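PDB 6HCP: BauA from Acinetobacter baumannii, which serves as the outer-membrane receptor for ferric preacinetobactin and probably imports it, like its relatives, by TonB-dependent siderophore transport. Local coordinates for residues S277-S282 with P400-K405; K200-R205 with L231-E236; D59-T64 with A469-A474; T497-G502 with K544-L549. One frame throughout, in Å; residues are numbered along the deposited sequence.

Contact 1: S277-S282 with P400-K405; sequences SPDWGS and PNWGPK. With EDO (1,2-ethanediol), chain D.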
loop_
_atom_site.group_PDB
_atom_site.type_symbol
_atom_site.label_atom_id
_atom_site.label_comp_id
_atom_site.label_asym_id
_atom_site.label_seq_id
_atom_site.Cartn_x
_atom_site.Cartn_y
_atom_site.Cartn_z
ATOM N N SER A 277 -6.841 21.393 -10.746
ATOM C CA SER A 277 -7.882 22.323 -11.134
ATOM C C SER A 277 -8.597 22.787 -9.869
ATOM O O SER A 277 -8.498 22.128 -8.834
ATOM C CB SER A 277 -8.855 21.648 -12.123
ATOM O OG SER A 277 -8.172 21.147 -13.275
ATOM N N PRO A 278 -9.410 23.860 -9.927
ATOM C CA PRO A 278 -10.071 24.380 -8.730
ATOM C C PRO A 278 -10.878 23.320 -7.971
ATOM O O PRO A 278 -11.686 22.606 -8.554
ATOM C CB PRO A 278 -10.980 25.496 -9.271
ATOM C CG PRO A 278 -10.312 25.953 -10.551
ATOM C CD PRO A 278 -9.594 24.737 -11.094
ATOM N N ASP A 279 -10.704 23.282 -6.637
ATOM C CA ASP A 279 -11.439 22.369 -5.783
ATOM C C ASP A 279 -12.936 22.667 -5.886
ATOM O O ASP A 279 -13.735 21.741 -5.838
ATOM C CB ASP A 279 -10.931 22.361 -4.324
ATOM C CG ASP A 279 -10.654 23.720 -3.696
ATOM O OD1 ASP A 279 -11.281 24.710 -4.141
ATOM O OD2 ASP A 279 -9.823 23.783 -2.743
ATOM N N TRP A 280 -13.294 23.923 -6.165
ATOM C CA TRP A 280 -14.708 24.311 -6.273
ATOM C C TRP A 280 -15.282 24.045 -7.675
ATOM O O TRP A 280 -16.486 24.189 -7.871
ATOM C CB TRP A 280 -14.899 25.774 -5.875
ATOM C CG TRP A 280 -14.015 26.757 -6.574
ATOM C CD1 TRP A 280 -12.961 27.435 -6.026
ATOM C CD2 TRP A 280 -14.153 27.257 -7.920
ATOM N NE1 TRP A 280 -12.420 28.288 -6.947
ATOM C CE2 TRP A 280 -13.147 28.222 -8.107
ATOM C CE3 TRP A 280 -15.061 27.023 -8.962
ATOM C CZ2 TRP A 280 -12.984 28.909 -9.305
ATOM C CZ3 TRP A 280 -14.891 27.689 -10.149
ATOM C CH2 TRP A 280 -13.881 28.634 -10.315
ATOM N N GLY A 281 -14.426 23.691 -8.640
ATOM C CA GLY A 281 -14.879 23.509 -10.042
ATOM C C GLY A 281 -15.805 22.315 -10.164
ATOM O O GLY A 281 -15.638 21.319 -9.448
ATOM N N SER A 282 -16.818 22.406 -11.031
ATOM C CA SER A 282 -17.725 21.294 -11.175
ATOM C C SER A 282 -18.245 21.202 -12.609
ATOM O O SER A 282 -18.302 22.203 -13.363
ATOM C CB SER A 282 -18.854 21.343 -10.186
ATOM O OG SER A 282 -19.667 22.461 -10.417
ATOM N N PRO A 400 -3.554 24.526 -2.001
ATOM C CA PRO A 400 -3.696 25.681 -2.886
ATOM C C PRO A 400 -4.914 26.535 -2.513
ATOM O O PRO A 400 -5.958 26.029 -2.126
ATOM C CB PRO A 400 -3.833 25.013 -4.264
ATOM C CG PRO A 400 -4.537 23.709 -3.950
ATOM C CD PRO A 400 -3.851 23.251 -2.675
ATOM N N ASN A 401 -4.801 27.843 -2.727
ATOM C CA ASN A 401 -5.926 28.742 -2.518
ATOM C C ASN A 401 -6.574 29.044 -3.879
ATOM O O ASN A 401 -5.967 29.769 -4.679
ATOM C CB ASN A 401 -5.464 30.056 -1.884
ATOM C CG ASN A 401 -6.594 31.035 -1.649
ATOM O OD1 ASN A 401 -7.757 30.752 -1.936
ATOM N ND2 ASN A 401 -6.260 32.204 -1.131
ATOM N N TRP A 402 -7.729 28.424 -4.143
ATOM C CA TRP A 402 -8.402 28.528 -5.441
ATOM C C TRP A 402 -9.359 29.726 -5.465
ATOM O O TRP A 402 -9.958 30.018 -6.502
ATOM C CB TRP A 402 -9.129 27.226 -5.783
ATOM C CG TRP A 402 -8.198 26.133 -6.195
ATOM C CD1 TRP A 402 -7.893 25.001 -5.492
ATOM C CD2 TRP A 402 -7.396 26.106 -7.382
ATOM N NE1 TRP A 402 -6.969 24.259 -6.182
ATOM C CE2 TRP A 402 -6.619 24.931 -7.324
ATOM C CE3 TRP A 402 -7.312 26.920 -8.519
ATOM C CZ2 TRP A 402 -5.799 24.541 -8.379
ATOM C CZ3 TRP A 402 -6.498 26.532 -9.554
ATOM C CH2 TRP A 402 -5.743 25.361 -9.478
ATOM N N GLY A 403 -9.500 30.419 -4.330
ATOM C CA GLY A 403 -10.361 31.599 -4.272
ATOM C C GLY A 403 -11.839 31.222 -4.225
ATOM O O GLY A 403 -12.210 30.055 -4.104
ATOM N N PRO A 404 -12.749 32.215 -4.227
ATOM C CA PRO A 404 -14.174 31.924 -4.143
ATOM C C PRO A 404 -14.727 31.316 -5.447
ATOM O O PRO A 404 -14.134 31.469 -6.522
ATOM C CB PRO A 404 -14.793 33.296 -3.841
ATOM C CG PRO A 404 -13.797 34.313 -4.366
ATOM C CD PRO A 404 -12.440 33.641 -4.407
ATOM N N LYS A 405 -15.802 30.543 -5.302
ATOM C CA LYS A 405 -16.516 29.955 -6.390
ATOM C C LYS A 405 -17.408 31.004 -7.044
ATOM O O LYS A 405 -18.325 31.506 -6.414
ATOM C CB LYS A 405 -17.375 28.814 -5.865
ATOM C CG LYS A 405 -18.142 28.040 -6.925
ATOM C CD LYS A 405 -19.235 27.199 -6.319
ATOM C CE LYS A 405 -19.462 25.902 -7.055
ATOM N NZ LYS A 405 -20.203 24.927 -6.219
HETATM C C1 EDO D . -22.060 22.536 -12.967
HETATM O O1 EDO D . -21.912 21.873 -11.718
HETATM C C2 EDO D . -21.673 23.986 -12.892
HETATM O O2 EDO D . -22.544 24.665 -11.976
HETATM O O HOH W 1 -6.979 21.498 -6.131
HETATM O O HOH W 2 -9.013 26.785 -2.206
HETATM O O HOH W 3 -18.400 22.997 -6.259
#

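Contact 2: K200-R205 with L231-E236; sequences KEFGVR and LDWQGE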
loop_
_atom_site.group_PDB
_atom_site.type_symbol
_atom_site.label_atom_id
_atom_site.label_comp_id
_atom_site.label_asym_id
_atom_site.label_seq_id
_atom_site.Cartn_x
_atom_site.Cartn_y
_atom_site.Cartn_z
ATOM N N LYS A 200 -44.713 -15.585 -23.322
ATOM C CA LYS A 200 -43.631 -14.698 -22.847
ATOM C C LYS A 200 -43.151 -13.805 -24.000
ATOM O O LYS A 200 -41.956 -13.582 -24.183
ATOM C CB LYS A 200 -42.491 -15.539 -22.269
ATOM C CG LYS A 200 -42.804 -16.165 -20.916
ATOM C CD LYS A 200 -41.691 -17.029 -20.384
ATOM C CE LYS A 200 -41.909 -17.398 -18.932
ATOM N NZ LYS A 200 -40.735 -18.111 -18.388
ATOM N N GLU A 201 -44.115 -13.261 -24.744
ATOM C CA GLU A 201 -43.838 -12.540 -25.964
ATOM C C GLU A 201 -43.488 -11.082 -25.625
ATOM O O GLU A 201 -42.975 -10.363 -26.488
ATOM C CB GLU A 201 -45.019 -12.661 -26.938
ATOM C CG GLU A 201 -46.320 -12.070 -26.415
ATOM C CD GLU A 201 -47.276 -13.070 -25.766
ATOM O OE1 GLU A 201 -46.823 -14.172 -25.391
ATOM O OE2 GLU A 201 -48.469 -12.736 -25.621
ATOM N N PHE A 202 -43.818 -10.642 -24.400
ATOM C CA PHE A 202 -43.477 -9.308 -23.916
ATOM C C PHE A 202 -42.405 -9.389 -22.824
ATOM O O PHE A 202 -42.463 -10.252 -21.950
ATOM C CB PHE A 202 -44.684 -8.571 -23.339
ATOM C CG PHE A 202 -45.839 -8.409 -24.288
ATOM C CD1 PHE A 202 -45.862 -7.368 -25.200
ATOM C CD2 PHE A 202 -46.935 -9.259 -24.222
ATOM C CE1 PHE A 202 -46.933 -7.217 -26.068
ATOM C CE2 PHE A 202 -48.008 -9.101 -25.084
ATOM C CZ PHE A 202 -47.991 -8.098 -26.024
ATOM N N GLY A 203 -41.487 -8.421 -22.832
ATOM C CA GLY A 203 -40.425 -8.337 -21.822
ATOM C C GLY A 203 -40.289 -6.934 -21.271
ATOM O O GLY A 203 -40.444 -5.943 -21.998
ATOM N N VAL A 204 -40.046 -6.848 -19.957
ATOM C CA VAL A 204 -39.740 -5.601 -19.281
ATOM C C VAL A 204 -38.441 -5.797 -18.480
ATOM O O VAL A 204 -38.325 -6.743 -17.679
ATOM C CB VAL A 204 -40.886 -5.177 -18.354
ATOM C CG1 VAL A 204 -40.542 -3.900 -17.625
ATOM C CG2 VAL A 204 -42.217 -5.053 -19.090
ATOM N N ARG A 205 -37.476 -4.896 -18.682
ATOM C CA ARG A 205 -36.185 -4.935 -17.939
ATOM C C ARG A 205 -35.852 -3.521 -17.448
ATOM O O ARG A 205 -35.835 -2.575 -18.218
ATOM C CB ARG A 205 -35.104 -5.545 -18.839
ATOM C CG ARG A 205 -33.729 -5.649 -18.189
ATOM C CD ARG A 205 -33.394 -7.044 -17.720
ATOM N NE ARG A 205 -32.055 -7.129 -17.159
ATOM C CZ ARG A 205 -31.110 -7.924 -17.616
ATOM N NH1 ARG A 205 -31.301 -8.610 -18.728
ATOM N NH2 ARG A 205 -29.965 -8.026 -16.958
ATOM N N LEU A 231 -37.908 -2.604 -23.149
ATOM C CA LEU A 231 -39.175 -3.297 -23.457
ATOM C C LEU A 231 -39.030 -4.000 -24.800
ATOM O O LEU A 231 -38.466 -3.447 -25.736
ATOM C CB LEU A 231 -40.334 -2.304 -23.526
ATOM C CG LEU A 231 -40.422 -1.297 -22.387
ATOM C CD1 LEU A 231 -41.483 -0.247 -22.678
ATOM C CD2 LEU A 231 -40.702 -1.995 -21.068
ATOM N N ASP A 232 -39.633 -5.178 -24.924
ATOM C CA ASP A 232 -39.642 -5.846 -26.188
ATOM C C ASP A 232 -40.949 -6.631 -26.368
ATOM O O ASP A 232 -41.600 -7.047 -25.393
ATOM C CB ASP A 232 -38.447 -6.778 -26.349
ATOM C CG ASP A 232 -38.570 -8.070 -25.553
ATOM O OD1 ASP A 232 -38.307 -8.017 -24.346
ATOM O OD2 ASP A 232 -38.725 -9.141 -26.193
ATOM N N TRP A 233 -41.317 -6.799 -27.638
ATOM C CA TRP A 233 -42.416 -7.673 -28.072
ATOM C C TRP A 233 -41.923 -8.551 -29.219
ATOM O O TRP A 233 -41.388 -8.049 -30.210
ATOM C CB TRP A 233 -43.646 -6.849 -28.469
ATOM C CG TRP A 233 -44.673 -7.660 -29.198
ATOM C CD1 TRP A 233 -45.481 -8.620 -28.662
ATOM C CD2 TRP A 233 -44.923 -7.676 -30.617
ATOM N NE1 TRP A 233 -46.225 -9.220 -29.642
ATOM C CE2 TRP A 233 -45.920 -8.651 -30.849
ATOM C CE3 TRP A 233 -44.433 -6.949 -31.708
ATOM C CZ2 TRP A 233 -46.414 -8.928 -32.122
ATOM C CZ3 TRP A 233 -44.938 -7.209 -32.966
ATOM C CH2 TRP A 233 -45.911 -8.190 -33.169
ATOM N N GLN A 234 -42.004 -9.868 -29.027
ATOM C CA GLN A 234 -41.628 -10.837 -30.037
ATOM C C GLN A 234 -42.907 -11.425 -30.644
ATOM O O GLN A 234 -43.617 -12.171 -29.979
ATOM C CB GLN A 234 -40.793 -11.980 -29.465
ATOM C CG GLN A 234 -39.601 -11.530 -28.640
ATOM C CD GLN A 234 -38.639 -10.682 -29.437
ATOM O OE1 GLN A 234 -38.213 -11.036 -30.537
ATOM N NE2 GLN A 234 -38.333 -9.519 -28.892
ATOM N N GLY A 235 -43.202 -11.047 -31.889
ATOM C CA GLY A 235 -44.307 -11.610 -32.653
ATOM C C GLY A 235 -43.825 -12.726 -33.554
ATOM O O GLY A 235 -42.632 -13.047 -33.580
ATOM N N GLU A 236 -44.751 -13.304 -34.324
ATOM C CA GLU A 236 -44.427 -14.422 -35.199
ATOM C C GLU A 236 -43.516 -13.948 -36.335
ATOM O O GLU A 236 -42.519 -14.596 -36.655
ATOM C CB GLU A 236 -45.705 -15.031 -35.774
ATOM C CG GLU A 236 -45.464 -16.351 -36.477
ATOM C CD GLU A 236 -46.728 -17.011 -36.998
ATOM O OE1 GLU A 236 -47.823 -16.665 -36.501
ATOM O OE2 GLU A 236 -46.615 -17.854 -37.909
#

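Contact 3: D59-T64 with A469-A474; sequences DTPFNT and ALLIKA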
loop_
_atom_site.group_PDB
_atom_site.type_symbol
_atom_site.label_atom_id
_atom_site.label_comp_id
_atom_site.label_asym_id
_atom_site.label_seq_id
_atom_site.Cartn_x
_atom_site.Cartn_y
_atom_site.Cartn_z
ATOM N N ASP A 59 -16.468 -14.738 -39.194
ATOM C CA ASP A 59 -17.119 -14.316 -40.448
ATOM C C ASP A 59 -17.008 -12.795 -40.648
ATOM O O ASP A 59 -17.651 -12.246 -41.529
ATOM C CB ASP A 59 -18.597 -14.683 -40.440
ATOM C CG ASP A 59 -18.861 -16.177 -40.437
ATOM O OD1 ASP A 59 -18.008 -16.910 -40.955
ATOM O OD2 ASP A 59 -19.903 -16.582 -39.873
ATOM N N THR A 60 -16.293 -12.103 -39.756
ATOM C CA THR A 60 -16.277 -10.633 -39.758
ATOM C C THR A 60 -14.923 -10.141 -40.258
ATOM O O THR A 60 -13.899 -10.356 -39.595
ATOM C CB THR A 60 -16.553 -10.081 -38.361
ATOM O OG1 THR A 60 -17.837 -10.521 -37.917
ATOM C CG2 THR A 60 -16.527 -8.566 -38.326
ATOM N N PRO A 61 -14.866 -9.473 -41.433
ATOM C CA PRO A 61 -13.599 -9.001 -41.996
ATOM C C PRO A 61 -13.220 -7.617 -41.448
ATOM O O PRO A 61 -12.777 -6.738 -42.186
ATOM C CB PRO A 61 -13.895 -8.941 -43.489
ATOM C CG PRO A 61 -15.351 -8.538 -43.531
ATOM C CD PRO A 61 -16.004 -9.190 -42.325
ATOM N N PHE A 62 -13.322 -7.503 -40.126
ATOM C CA PHE A 62 -12.966 -6.323 -39.346
ATOM C C PHE A 62 -12.487 -6.828 -37.987
ATOM O O PHE A 62 -12.818 -7.967 -37.615
ATOM C CB PHE A 62 -14.179 -5.411 -39.145
ATOM C CG PHE A 62 -14.761 -4.844 -40.410
ATOM C CD1 PHE A 62 -14.186 -3.745 -41.023
ATOM C CD2 PHE A 62 -15.845 -5.450 -41.021
ATOM C CE1 PHE A 62 -14.659 -3.298 -42.246
ATOM C CE2 PHE A 62 -16.327 -4.987 -42.227
ATOM C CZ PHE A 62 -15.736 -3.914 -42.836
ATOM N N ASN A 63 -11.676 -6.021 -37.303
ATOM C CA ASN A 63 -11.219 -6.332 -35.959
ATOM C C ASN A 63 -12.275 -5.841 -34.960
ATOM O O ASN A 63 -12.505 -4.632 -34.799
ATOM C CB ASN A 63 -9.822 -5.734 -35.742
ATOM C CG ASN A 63 -9.159 -6.206 -34.462
ATOM O OD1 ASN A 63 -9.835 -6.538 -33.499
ATOM N ND2 ASN A 63 -7.840 -6.279 -34.461
ATOM N N THR A 64 -12.998 -6.802 -34.377
ATOM C CA THR A 64 -14.162 -6.572 -33.546
ATOM C C THR A 64 -14.007 -7.313 -32.213
ATOM O O THR A 64 -13.349 -8.352 -32.135
ATOM C CB THR A 64 -15.448 -7.069 -34.205
ATOM O OG1 THR A 64 -15.271 -8.454 -34.538
ATOM C CG2 THR A 64 -15.805 -6.245 -35.424
ATOM N N ALA A 469 -14.709 -5.645 -48.597
ATOM C CA ALA A 469 -14.056 -6.523 -47.654
ATOM C C ALA A 469 -14.110 -7.961 -48.188
ATOM O O ALA A 469 -15.088 -8.368 -48.810
ATOM C CB ALA A 469 -14.737 -6.422 -46.316
ATOM N N LEU A 470 -13.045 -8.710 -47.927
ATOM C CA LEU A 470 -12.943 -10.093 -48.358
ATOM C C LEU A 470 -12.547 -10.938 -47.156
ATOM O O LEU A 470 -11.583 -10.611 -46.449
ATOM C CB LEU A 470 -11.893 -10.184 -49.469
ATOM C CG LEU A 470 -11.604 -11.585 -49.994
ATOM C CD1 LEU A 470 -12.873 -12.206 -50.562
ATOM C CD2 LEU A 470 -10.495 -11.534 -51.033
ATOM N N LEU A 471 -13.296 -12.022 -46.940
ATOM C CA LEU A 471 -12.976 -12.965 -45.902
ATOM C C LEU A 471 -12.892 -14.386 -46.484
ATOM O O LEU A 471 -13.772 -14.796 -47.221
ATOM C CB LEU A 471 -14.045 -12.890 -44.820
ATOM C CG LEU A 471 -13.726 -13.779 -43.622
ATOM C CD1 LEU A 471 -13.917 -13.043 -42.321
ATOM C CD2 LEU A 471 -14.536 -15.064 -43.675
ATOM N N ILE A 472 -11.795 -15.079 -46.170
ATOM C CA ILE A 472 -11.577 -16.461 -46.561
ATOM C C ILE A 472 -11.462 -17.325 -45.297
ATOM O O ILE A 472 -10.605 -17.092 -44.439
ATOM C CB ILE A 472 -10.336 -16.591 -47.449
ATOM C CG1 ILE A 472 -10.467 -15.769 -48.736
ATOM C CG2 ILE A 472 -10.057 -18.068 -47.733
ATOM C CD1 ILE A 472 -9.163 -15.593 -49.478
ATOM N N LYS A 473 -12.365 -18.299 -45.184
ATOM C CA LYS A 473 -12.299 -19.306 -44.136
ATOM C C LYS A 473 -11.341 -20.408 -44.579
ATOM O O LYS A 473 -11.733 -21.303 -45.293
ATOM C CB LYS A 473 -13.700 -19.840 -43.839
ATOM C CG LYS A 473 -14.693 -18.792 -43.364
ATOM C CD LYS A 473 -16.108 -19.284 -43.199
ATOM C CE LYS A 473 -16.330 -20.068 -41.921
ATOM N NZ LYS A 473 -16.445 -19.181 -40.741
ATOM N N ALA A 474 -10.068 -20.269 -44.214
ATOM C CA ALA A 474 -9.033 -21.217 -44.584
ATOM C C ALA A 474 -9.353 -22.589 -43.980
ATOM O O ALA A 474 -9.163 -23.606 -44.636
ATOM C CB ALA A 474 -7.677 -20.723 -44.158
#

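Contact 4: T497-G502 with K544-L549; sequences TASNPG and KLVNNL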
loop_
_atom_site.group_PDB
_atom_site.type_symbol
_atom_site.label_atom_id
_atom_site.label_comp_id
_atom_site.label_asym_id
_atom_site.label_seq_id
_atom_site.Cartn_x
_atom_site.Cartn_y
_atom_site.Cartn_z
ATOM N N THR A 497 -10.504 35.557 -44.202
ATOM C CA THR A 497 -9.151 36.019 -44.519
ATOM C C THR A 497 -8.522 35.235 -45.681
ATOM O O THR A 497 -7.449 35.603 -46.167
ATOM C CB THR A 497 -8.242 35.900 -43.293
ATOM O OG1 THR A 497 -8.346 34.551 -42.852
ATOM C CG2 THR A 497 -8.636 36.837 -42.169
ATOM N N ALA A 498 -9.189 34.171 -46.147
ATOM C CA ALA A 498 -8.604 33.282 -47.166
ATOM C C ALA A 498 -8.855 33.835 -48.578
ATOM O O ALA A 498 -9.711 34.673 -48.758
ATOM C CB ALA A 498 -9.190 31.899 -47.006
ATOM N N SER A 499 -8.123 33.316 -49.566
ATOM C CA SER A 499 -8.382 33.601 -50.984
ATOM C C SER A 499 -9.742 33.031 -51.400
ATOM O O SER A 499 -10.315 33.448 -52.408
ATOM C CB SER A 499 -7.290 33.050 -51.841
ATOM O OG SER A 499 -7.285 31.629 -51.828
ATOM N N ASN A 500 -10.183 31.983 -50.688
ATOM C CA ASN A 500 -11.411 31.254 -51.004
ATOM C C ASN A 500 -12.361 31.397 -49.825
ATOM O O ASN A 500 -12.802 30.392 -49.246
ATOM C CB ASN A 500 -11.140 29.780 -51.322
ATOM C CG ASN A 500 -10.325 29.058 -50.263
ATOM O OD1 ASN A 500 -9.478 29.655 -49.592
ATOM N ND2 ASN A 500 -10.463 27.738 -50.209
ATOM N N PRO A 501 -12.667 32.640 -49.390
ATOM C CA PRO A 501 -13.391 32.848 -48.139
ATOM C C PRO A 501 -14.770 32.179 -48.152
ATOM O O PRO A 501 -15.487 32.263 -49.133
ATOM C CB PRO A 501 -13.544 34.384 -48.063
ATOM C CG PRO A 501 -13.548 34.824 -49.504
ATOM C CD PRO A 501 -12.584 33.877 -50.192
ATOM N N GLY A 502 -15.099 31.478 -47.070
ATOM C CA GLY A 502 -16.413 30.919 -46.866
ATOM C C GLY A 502 -16.623 29.598 -47.607
ATOM O O GLY A 502 -17.664 29.001 -47.466
ATOM N N LYS A 544 0.472 29.254 -50.825
ATOM C CA LYS A 544 -0.390 29.073 -51.990
ATOM C C LYS A 544 -1.277 30.310 -52.145
ATOM O O LYS A 544 -2.270 30.461 -51.431
ATOM C CB LYS A 544 -1.226 27.795 -51.875
ATOM C CG LYS A 544 -2.079 27.514 -53.107
ATOM C CD LYS A 544 -2.574 26.094 -53.228
ATOM C CE LYS A 544 -3.525 25.932 -54.395
ATOM N NZ LYS A 544 -4.167 24.598 -54.386
ATOM N N LEU A 545 -0.761 31.275 -52.917
ATOM C CA LEU A 545 -1.358 32.597 -53.042
ATOM C C LEU A 545 -2.301 32.576 -54.247
ATOM O O LEU A 545 -1.901 32.179 -55.344
ATOM C CB LEU A 545 -0.268 33.651 -53.250
ATOM C CG LEU A 545 0.723 33.851 -52.104
ATOM C CD1 LEU A 545 1.652 35.005 -52.440
ATOM C CD2 LEU A 545 0.011 34.107 -50.785
ATOM N N VAL A 546 -3.517 33.058 -54.001
ATOM C CA VAL A 546 -4.511 33.325 -54.989
ATOM C C VAL A 546 -5.061 34.722 -54.695
ATOM O O VAL A 546 -5.378 35.028 -53.535
ATOM C CB VAL A 546 -5.613 32.249 -54.955
ATOM C CG1 VAL A 546 -6.772 32.604 -55.874
ATOM C CG2 VAL A 546 -5.037 30.875 -55.295
ATOM N N ASN A 547 -4.971 35.609 -55.699
ATOM C CA ASN A 547 -5.239 37.033 -55.499
ATOM C C ASN A 547 -4.390 37.551 -54.333
ATOM O O ASN A 547 -4.885 38.309 -53.535
ATOM C CB ASN A 547 -6.712 37.297 -55.179
ATOM C CG ASN A 547 -7.588 37.181 -56.403
ATOM O OD1 ASN A 547 -7.195 37.610 -57.487
ATOM N ND2 ASN A 547 -8.823 36.753 -56.209
ATOM N N ASN A 548 -3.142 37.088 -54.265
ATOM C CA ASN A 548 -2.153 37.554 -53.299
ATOM C C ASN A 548 -2.621 37.256 -51.872
ATOM O O ASN A 548 -2.149 37.912 -50.929
ATOM C CB ASN A 548 -1.894 39.062 -53.436
ATOM C CG ASN A 548 -0.512 39.444 -52.955
ATOM O OD1 ASN A 548 0.454 38.715 -53.181
ATOM N ND2 ASN A 548 -0.434 40.517 -52.188
ATOM N N LEU A 549 -3.510 36.258 -51.714
ATOM C CA LEU A 549 -4.013 35.868 -50.386
ATOM C C LEU A 549 -3.695 34.397 -50.130
ATOM O O LEU A 549 -3.734 33.570 -51.047
ATOM C CB LEU A 549 -5.518 36.109 -50.309
ATOM C CG LEU A 549 -5.985 37.559 -50.211
ATOM C CD1 LEU A 549 -7.472 37.639 -50.507
ATOM C CD2 LEU A 549 -5.679 38.147 -48.846
HETATM O O HOH W 4 -9.490 35.793 -53.511
#

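Contact 1: S277-S282 with P400-K405
The indole N-H of Trp280 points at the backbone carbonyl of Trp402, NE1 to O being 3.0 Å with an N-H...O angle of 179°. That oxygen lies in the plane of the Trp280 ring, whereas the donor stands above the carbonyl plane. Lys405 lies over one face of the same indole, its CA 4.0 Å from the centroid of the five-membered ring in a CH-pi contact; the opposite face rests on Pro278 CB. CG of Trp280 stands between its backbone N and carbonyl carbon (chi1 52°), which starts the indole off toward 400-405. Trp402 offers its own face to the other backbone: Pro278 CA sits 3.6 Å from the centroid of its five-membered ring, with Ser277 C and Asp279 N over the same face. Proline suits the place between two indoles, being rigid and aliphatic, and it opens a type I turn to Gly281. Waters add to the inner shell: one accepts from Trp402 NE1 at 2.8 Å, another joins Trp402 N to Asp279 OD2 and Pro400 O, and a third links Trp280 O with Lys405 NZ. Farther out, Leu332 and Val391 pack on Trp402 and Leu336 on Trp280, while Lys268 of the second subunit makes a weak, long ion pair with Asp279. Both indole N-H groups are therefore satisfied, one directly and one through water, so that neither lacks an acceptor where the loops meet by ring faces.

Contact 2: K200-R205 with L231-E236
Phe202 and Trp233 bring their rings together obliquely, planes 35° apart and the phenyl centroid 4.9 Å from that of the indole five-membered ring. The closest touch is Phe202 CE1 against Trp233 CD1 at 3.3 Å. One face of the Trp233 ring carries the backbone N of Gly235, over its centre. With CG anti to its backbone N (chi1 167°), Trp233 holds the five-membered ring beside Phe202. On the same side of the sheet, Val204 and Leu231 lie side by side and point the same way, Leu231 CD2 being 3.9 Å from Val204 CG1.

The opposite side is polar. Asp232 OD1 comes within 3.3 Å of Gly203 CA, a place that suits glycine because it brings no side-chain carbon against the carboxylate. Asp232 OD2 accepts on its anti side from Gln234 NE2 at 2.8 Å, and is also held by a salt bridge from Arg195.

The backbones run antiparallel, 165° apart. Gly203 and Asp232 form the hydrogen-bonded pair, with Gly203 N to Asp232 O at 2.9 Å and Asp232 N to Gly203 O at 3.1 Å; Gln234 N adds a bond to Glu201 O of 2.8 Å. On the other flank of their strand, Glu201 and Phe202 both face Phe196, a classic beta bulge.

This is the open end of the hairpin of strands 202-212 and 221-234. Aromatic and aliphatic groups on one side and charged ones on the other are consistent with the lipid-facing and inward surfaces of a TonB-dependent receptor barrel.

Contact 3: D59-T64 with A469-A474
Pro61, centre of an inverse gamma turn, brings the loop 59-64 nearest to strand 469-473 at Leu471, their CA atoms 5.6 Å apart and the two chains running 139° apart. The proline ring meets the small methyl of Ala469, CG to CB 3.6 Å, where alanine lets the loop come close. CG of Leu471 is anti to its backbone N (chi1 -175°); farther out, CD1 lies against the peptide between Asp59 and Thr60, 3.5 Å from Asp59 C. At the far end of the contact is a salt bridge: Lys473 NZ donates to Asp59 OD1 at 2.8 Å, meeting the carboxylate on its syn side and 22° out of its plane. The lysine chain is bent at both chi3 and chi4, and its length lets a strand residue reach the loop. The loop's carbonyl groups are gripped by other barrel strands, Lys518 taking Thr60 O and Phe62 O, and Asn483 taking Pro61 O. Leu470 touches a bound detergent molecule. Ala469, Leu471 and Lys473 turn toward the loop while Leu470 turns away, probably to the membrane, as expected where a plug domain is seated within the beta-barrel of a TonB-dependent receptor.

Contact 4: T497-G502 with K544-L549
Ser499 makes the central van der Waals contact, its side chain set against Val546 and Leu549. Its CB lies 3.2 Å from Val546 O, and its OG 3.6 Å from Val546 CB. On the other strand end, Leu549 CB packs 3.9 Å from Ser499 CB. The leucine methyls meet the carbonyls before Ser499: CD1 approaches Ala498 O at 4.1 Å, and CD2 comes near Thr497 O. A small residue suits this spot, since the serine CB has to fit close against the backbone of a tight turn.

That turn is a type I' beta turn from Val546 to Leu549, the two-residue connection of a beta hairpin. Asn547 and Asn548 occupy its corners with positive phi (53° and 62°), a conformation asparagine tolerates better than most residues. The ends of the turn are paired both ways, Leu549 N to Val546 O at 2.9 Å and Val546 N to Leu549 O at 3.0 Å.

The polar link across the contact runs through one water, which donates to Ser499 O at 2.7 Å and accepts from Asn547 ND2 at 2.9 Å. The hydroxyl of Ser499, placed between its backbone N and carbonyl carbon (chi1 68°), instead hydrogen-bonds Thr551 OG1, which also bonds to Lys544 O. Next to it, Asn500 OD1 accepts from the backbone N of Phe552, tying the loop to strand 549-569. Val546, Asn547 and Leu549 also touch a crystal neighbour.

Of the four, contact 3 has its segments farthest apart in sequence, 405 residues, and joins the plug to the barrel; contacts 2, 1 and 4 follow one another along the sequence, the first two of them falling between the segments of contact 3. Contacts 2 and 3 both involve strands of the barrel wall and have centres about 33 Å apart. Contact 1 joins two inter-strand loops, and contact 4 sets a loop against the tip of a hairpin; both are probably extracellular in this family, with centres about 45 Å apart. Contacts 2 and 4, about 60 Å between centres, lie on opposite sides of the chain's centre. None touches another. Together they sample the wall, the plug seat and the outer loops.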